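Local structure of ribonucleoside triphosphate reductase (Lactobacillus leichmannii, 1L1L) at residues L587-Y592 and E710-Q715. The protein reduces ribonucleoside triphosphates to 2'-deoxyribonucleoside triphosphates as a monomeric, allosterically regulated class II reductase dependent on the B12 cofactor. Residues are numbered along the deposited sequence; the frame is centred on the assembly and turned at random.
Sequences LKACGY and EEVFSQ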
loop_
_atom_site.group_PDB
_atom_site.type_symbol
_atom_site.label_atom_id
_atom_site.label_comp_id
_atom_site.label_asym_id
_atom_site.label_seq_id
_atom_site.Cartn_x
_atom_site.Cartn_y
_atom_site.Cartn_z
ATOM N N LEU A 587 -21.585 -15.060 14.484
ATOM C CA LEU A 587 -20.791 -16.148 13.927
ATOM C C LEU A 587 -21.031 -17.430 14.727
ATOM O O LEU A 587 -21.171 -18.510 14.154
ATOM C CB LEU A 587 -19.296 -15.777 13.931
ATOM C CG LEU A 587 -18.886 -14.724 12.881
ATOM C CD1 LEU A 587 -17.521 -14.130 13.259
ATOM C CD2 LEU A 587 -18.839 -15.344 11.490
ATOM N N LYS A 588 -21.076 -17.308 16.051
ATOM C CA LYS A 588 -21.316 -18.479 16.892
ATOM C C LYS A 588 -22.705 -19.063 16.580
ATOM O O LYS A 588 -22.876 -20.284 16.476
ATOM C CB LYS A 588 -21.207 -18.096 18.367
ATOM C CG LYS A 588 -19.781 -17.692 18.771
ATOM C CD LYS A 588 -19.571 -17.626 20.273
ATOM C CE LYS A 588 -18.084 -17.404 20.592
ATOM N NZ LYS A 588 -17.797 -17.367 22.060
ATOM N N ALA A 589 -23.683 -18.184 16.396
ATOM C CA ALA A 589 -25.048 -18.619 16.095
ATOM C C ALA A 589 -25.150 -19.331 14.739
ATOM O O ALA A 589 -26.074 -20.117 14.509
ATOM C CB ALA A 589 -25.990 -17.414 16.126
ATOM N N CYS A 590 -24.204 -19.068 13.839
ATOM C CA CYS A 590 -24.232 -19.701 12.525
ATOM C C CYS A 590 -23.518 -21.049 12.397
ATOM O O CYS A 590 -23.545 -21.659 11.324
ATOM C CB CYS A 590 -23.681 -18.741 11.472
ATOM S SG CYS A 590 -24.706 -17.289 11.220
ATOM N N GLY A 591 -22.868 -21.511 13.465
ATOM C CA GLY A 591 -22.199 -22.799 13.409
ATOM C C GLY A 591 -20.676 -22.791 13.322
ATOM O O GLY A 591 -20.044 -23.852 13.404
ATOM N N TYR A 592 -20.090 -21.611 13.146
ATOM C CA TYR A 592 -18.638 -21.484 13.049
ATOM C C TYR A 592 -17.975 -21.942 14.342
ATOM O O TYR A 592 -18.451 -21.620 15.434
ATOM C CB TYR A 592 -18.260 -20.031 12.797
ATOM C CG TYR A 592 -18.630 -19.532 11.425
ATOM C CD1 TYR A 592 -17.838 -19.837 10.317
ATOM C CD2 TYR A 592 -19.787 -18.774 11.229
ATOM C CE1 TYR A 592 -18.183 -19.400 9.047
ATOM C CE2 TYR A 592 -20.143 -18.334 9.957
ATOM C CZ TYR A 592 -19.339 -18.652 8.875
ATOM O OH TYR A 592 -19.689 -18.238 7.614
ATOM N N GLU A 710 -24.458 -12.746 7.579
ATOM C CA GLU A 710 -24.939 -11.404 7.257
ATOM C C GLU A 710 -26.368 -11.186 7.759
ATOM O O GLU A 710 -26.660 -10.172 8.377
ATOM C CB GLU A 710 -24.894 -11.147 5.747
ATOM C CG GLU A 710 -25.401 -9.747 5.388
ATOM C CD GLU A 710 -25.270 -9.393 3.908
ATOM O OE1 GLU A 710 -25.650 -8.257 3.558
ATOM O OE2 GLU A 710 -24.796 -10.227 3.103
ATOM N N GLU A 711 -27.246 -12.148 7.485
ATOM C CA GLU A 711 -28.649 -12.069 7.900
ATOM C C GLU A 711 -28.828 -12.197 9.406
ATOM O O GLU A 711 -29.624 -11.486 10.014
ATOM C CB GLU A 711 -29.463 -13.166 7.210
ATOM C CG GLU A 711 -29.681 -12.941 5.725
ATOM C CD GLU A 711 -30.328 -14.136 5.043
ATOM O OE1 GLU A 711 -31.272 -14.722 5.621
ATOM O OE2 GLU A 711 -29.901 -14.484 3.920
ATOM N N VAL A 712 -28.092 -13.120 10.011
ATOM C CA VAL A 712 -28.201 -13.311 11.443
ATOM C C VAL A 712 -27.731 -12.066 12.177
ATOM O O VAL A 712 -28.321 -11.671 13.182
ATOM C CB VAL A 712 -27.376 -14.540 11.887
ATOM C CG1 VAL A 712 -27.364 -14.650 13.402
ATOM C CG2 VAL A 712 -27.968 -15.804 11.262
ATOM N N PHE A 713 -26.663 -11.441 11.680
ATOM C CA PHE A 713 -26.136 -10.242 12.322
ATOM C C PHE A 713 -27.158 -9.122 12.314
ATOM O O PHE A 713 -27.350 -8.431 13.309
ATOM C CB PHE A 713 -24.869 -9.750 11.616
ATOM C CG PHE A 713 -24.255 -8.546 12.262
ATOM C CD1 PHE A 713 -23.587 -8.658 13.481
ATOM C CD2 PHE A 713 -24.378 -7.291 11.677
ATOM C CE1 PHE A 713 -23.056 -7.541 14.109
ATOM C CE2 PHE A 713 -23.849 -6.163 12.299
ATOM C CZ PHE A 713 -23.186 -6.288 13.519
ATOM N N SER A 714 -27.805 -8.941 11.170
ATOM C CA SER A 714 -28.798 -7.887 11.027
ATOM C C SER A 714 -29.984 -8.161 11.951
ATOM O O SER A 714 -30.502 -7.251 12.599
ATOM C CB SER A 714 -29.243 -7.800 9.564
ATOM O OG SER A 714 -30.249 -6.817 9.385
ATOM N N GLN A 715 -30.401 -9.422 12.020
ATOM C CA GLN A 715 -31.520 -9.806 12.880
ATOM C C GLN A 715 -31.205 -9.525 14.351
ATOM O O GLN A 715 -32.011 -8.916 15.059
ATOM C CB GLN A 715 -31.851 -11.294 12.675
ATOM C CG GLN A 715 -32.699 -11.936 13.775
ATOM C CD GLN A 715 -31.860 -12.548 14.893
ATOM O OE1 GLN A 715 -30.945 -13.343 14.637
ATOM N NE2 GLN A 715 -32.174 -12.190 16.140
#
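Val712 holds CG1 anti to its own backbone N (chi1 174°) and CG2 anti to its carbonyl carbon, and this spreads the two methyls over the end of helix 583-589, one for each of two neighbours. Cys590 points its CB toward helix 709-719, and its torsion (chi1 -66°) sets SG beside its own backbone N, where it meets Val712. SG sits alongside the CB-CG2 bond of Val712, 3.6 Å from CG2 and 3.9 Å from CB. The other branch, Val712 CG1, lies 4.1 Å from Ala589 CB, a looser touch at the more exposed side. A branched valine can reach both partners at once, while the small alanine and slim cysteine let the two segments approach, with the CA atoms of Cys590 and Val712 7.6 Å apart.

Gly591 takes a positive phi (106°) in a Schellman motif, with Gly591 N bonded to Lys588 O at 3.3 Å and a weak bond from Tyr592 N to Leu587 O; glycine suits these angles because a CB would press against the preceding carbonyl. The contact is peripheral packing: helix 583-589, just before edge strand 593-596 of a four-stranded antiparallel sheet, meets helix 709-719 near the end of the modelled chain. Phe713 extends the seam onto Leu583 and Ala586. Wholly apolar between the segments, the contact implies van der Waals and hydrophobic packing of modest extent (111 Å² buried) without directional bonding.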